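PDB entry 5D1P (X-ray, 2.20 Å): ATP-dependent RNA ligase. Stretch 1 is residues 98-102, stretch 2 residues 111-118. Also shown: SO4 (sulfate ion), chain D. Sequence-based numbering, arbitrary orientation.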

# COMPACT_ATOMS: atom_id res chain seq x y z
N TYR A 98 -11.20 -21.28 5.55
CA TYR A 98 -10.31 -21.07 6.69
C TYR A 98 -9.70 -22.37 7.20
O TYR A 98 -10.33 -23.44 7.23
CB TYR A 98 -11.01 -20.32 7.83
CG TYR A 98 -12.13 -21.04 8.50
CD1 TYR A 98 -13.40 -21.08 7.92
CD2 TYR A 98 -11.95 -21.66 9.74
CE1 TYR A 98 -14.46 -21.74 8.54
CE2 TYR A 98 -13.01 -22.32 10.37
CZ TYR A 98 -14.25 -22.35 9.75
OH TYR A 98 -15.30 -22.99 10.36
N ASN A 99 -8.43 -22.22 7.56
CA ASN A 99 -7.56 -23.24 8.11
C ASN A 99 -8.08 -23.82 9.43
O ASN A 99 -8.39 -23.07 10.35
CB ASN A 99 -6.16 -22.62 8.29
CG ASN A 99 -5.12 -23.64 8.67
OD1 ASN A 99 -5.10 -24.15 9.80
ND2 ASN A 99 -4.22 -23.94 7.74
N VAL A 100 -8.17 -25.15 9.51
CA VAL A 100 -8.69 -25.84 10.69
C VAL A 100 -7.80 -27.02 11.06
O VAL A 100 -7.39 -27.80 10.21
CB VAL A 100 -10.12 -26.37 10.46
CG1 VAL A 100 -10.60 -27.14 11.67
CG2 VAL A 100 -11.07 -25.24 10.18
N ARG A 101 -7.47 -27.13 12.34
CA ARG A 101 -6.76 -28.31 12.81
C ARG A 101 -7.72 -29.10 13.68
O ARG A 101 -8.33 -28.56 14.59
CB ARG A 101 -5.50 -27.94 13.59
CG ARG A 101 -4.33 -27.49 12.73
CD ARG A 101 -3.27 -26.79 13.61
NE ARG A 101 -3.77 -25.53 14.17
CZ ARG A 101 -3.34 -24.97 15.30
NH1 ARG A 101 -3.85 -23.81 15.72
NH2 ARG A 101 -2.39 -25.57 16.02
N ILE A 102 -7.88 -30.38 13.38
CA ILE A 102 -8.76 -31.23 14.18
C ILE A 102 -7.92 -32.27 14.88
O ILE A 102 -7.19 -33.03 14.23
CB ILE A 102 -9.82 -31.92 13.33
CG1 ILE A 102 -10.50 -30.89 12.43
CG2 ILE A 102 -10.81 -32.65 14.23
CD1 ILE A 102 -11.35 -31.50 11.34
S SO4 D . 0.12 -18.27 5.45
O1 SO4 D . 0.74 -17.14 4.79
O2 SO4 D . 0.63 -18.32 6.82
O3 SO4 D . 0.42 -19.52 4.74
O4 SO4 D . -1.33 -18.10 5.48
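Stretch 2 111-118: VALTRGGH

Stretch 2 begins as a β-strand running antiparallel to the strand of stretch 1, then leaves it through a tight turn. Val111, Ala112 and Leu113 are extended (phi -108° to -136°, psi 119° to 135°), and their strand axis makes an angle of 150° with that of residues 98-102, approaching it to 4.5 Å. In the register, Ile102 faces Ala112 (CA to CA 4.4 Å), Arg101 faces Leu113 (CA to CA 5.0 Å) and Val100 faces Thr114 (CA to CA 5.1 Å); the chains then spread, with CA of Asn99 5.8 Å from CA of Arg115.

Backbone pairing centres on Arg101 and Leu113, a hydrogen-bonded antiparallel pair: Arg101 N donates to Leu113 O (2.9 Å) and Leu113 N to Arg101 O (2.7 Å), both nearly straight at 167°. Ile102 and Ala112 form the neighbouring non-hydrogen-bonded pair. CA-H...O contacts supplement the ladder, from Ile102 CA to Val111 O (3.2 Å), Ala112 CA to Arg101 O (3.3 Å) and Val100 CA to Leu113 O (3.4 Å).

Thr114 to Gly117 form a type I turn, closed by Gly117 N donating to Thr114 O (3.1 Å); Thr114 N also donates to His118 O (3.0 Å). Gly117 has phi 114° and psi 5°, where a CB would be jammed against the preceding carbonyl oxygen.

Apolar contact is modest. The Ala112 methyl, on the same sheet face as Ile102, has its CB 3.9 Å from Val100 CG1 and 4.4 Å from Ile102 CG1.

Arg101 and Leu113 share the other face. The Arg101 side chain reaches along stretch 2 to the turn, where NH1 donates to Thr114 O (3.1 Å, 153°), so this carbonyl accepts from both the guanidinium and Gly117 N. Leu113 CB lies over one face of the guanidinium, 4.0 Å from Arg101 NH1, while Gly117 CA sits at its edge, 3.6 Å from the same NH1.

Two waters bridge the stretches. Water 1 fills the gap where the backbones diverge, donating to Asn99 O (2.8 Å) and accepting from Arg115 N (2.8 Å), taking the place of a direct link. Water 2 accepts from Arg101 NE (2.9 Å) and donates to Asn99 OD1 (2.9 Å) and Leu113 O (2.8 Å), tying the two side chains of stretch 1 to the strand opposite.

Asn99, whose CB points toward stretch 2, packs its CG 3.6 Å from Arg115 CD. The Arg115 guanidinium binds the sulfate, with NH2 donating to O2 (3.2 Å) and NH1 more weakly to O4 (3.4 Å).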

# COMPACT_ATOMS: atom_id res chain seq x y z
N VAL A 111 -11.43 -31.75 19.01
CA VAL A 111 -11.29 -30.29 19.02
C VAL A 111 -10.93 -29.74 17.63
O VAL A 111 -10.06 -30.29 16.95
CB VAL A 111 -10.23 -29.88 20.07
CG1 VAL A 111 -9.24 -28.91 19.50
CG2 VAL A 111 -10.88 -29.33 21.36
N ALA A 112 -11.60 -28.67 17.21
CA ALA A 112 -11.23 -28.00 15.96
C ALA A 112 -10.67 -26.61 16.23
O ALA A 112 -11.35 -25.76 16.79
CB ALA A 112 -12.41 -27.92 15.00
N LEU A 113 -9.42 -26.39 15.84
CA LEU A 113 -8.74 -25.16 16.16
C LEU A 113 -8.59 -24.29 14.93
O LEU A 113 -8.16 -24.75 13.88
CB LEU A 113 -7.36 -25.44 16.76
CG LEU A 113 -7.35 -26.35 17.99
CD1 LEU A 113 -5.93 -26.81 18.33
CD2 LEU A 113 -7.93 -25.60 19.14
N THR A 114 -8.96 -23.02 15.07
CA THR A 114 -8.69 -22.02 14.06
C THR A 114 -7.19 -21.75 14.06
O THR A 114 -6.47 -22.26 14.93
CB THR A 114 -9.46 -20.71 14.32
OG1 THR A 114 -8.91 -20.06 15.47
CG2 THR A 114 -10.93 -21.00 14.57
N ARG A 115 -6.74 -20.92 13.13
CA ARG A 115 -5.32 -20.72 12.89
C ARG A 115 -4.53 -20.20 14.10
O ARG A 115 -3.37 -20.56 14.31
CB ARG A 115 -5.12 -19.77 11.72
CG ARG A 115 -3.70 -19.74 11.20
CD ARG A 115 -3.37 -21.05 10.49
NE ARG A 115 -1.95 -21.11 10.16
CZ ARG A 115 -1.43 -20.60 9.05
NH1 ARG A 115 -2.23 -20.04 8.16
NH2 ARG A 115 -0.13 -20.68 8.83
N GLY A 116 -5.17 -19.35 14.90
CA GLY A 116 -4.51 -18.73 16.03
C GLY A 116 -4.46 -19.62 17.26
O GLY A 116 -3.72 -19.35 18.21
N GLY A 117 -5.26 -20.67 17.24
CA GLY A 117 -5.22 -21.69 18.27
C GLY A 117 -6.48 -21.75 19.12
O GLY A 117 -6.54 -22.52 20.09
N HIS A 118 -7.48 -20.95 18.76
CA HIS A 118 -8.71 -20.89 19.52
C HIS A 118 -9.67 -21.98 19.07
O HIS A 118 -9.77 -22.26 17.88
CB HIS A 118 -9.37 -19.52 19.37
CG HIS A 118 -8.45 -18.37 19.68
ND1 HIS A 118 -7.55 -17.87 18.76
CD2 HIS A 118 -8.29 -17.63 20.80
CE1 HIS A 118 -6.88 -16.87 19.30
NE2 HIS A 118 -7.31 -16.70 20.54
O HOH W 1 -8.27 -20.35 10.87
O HOH W 2 -5.78 -24.14 12.62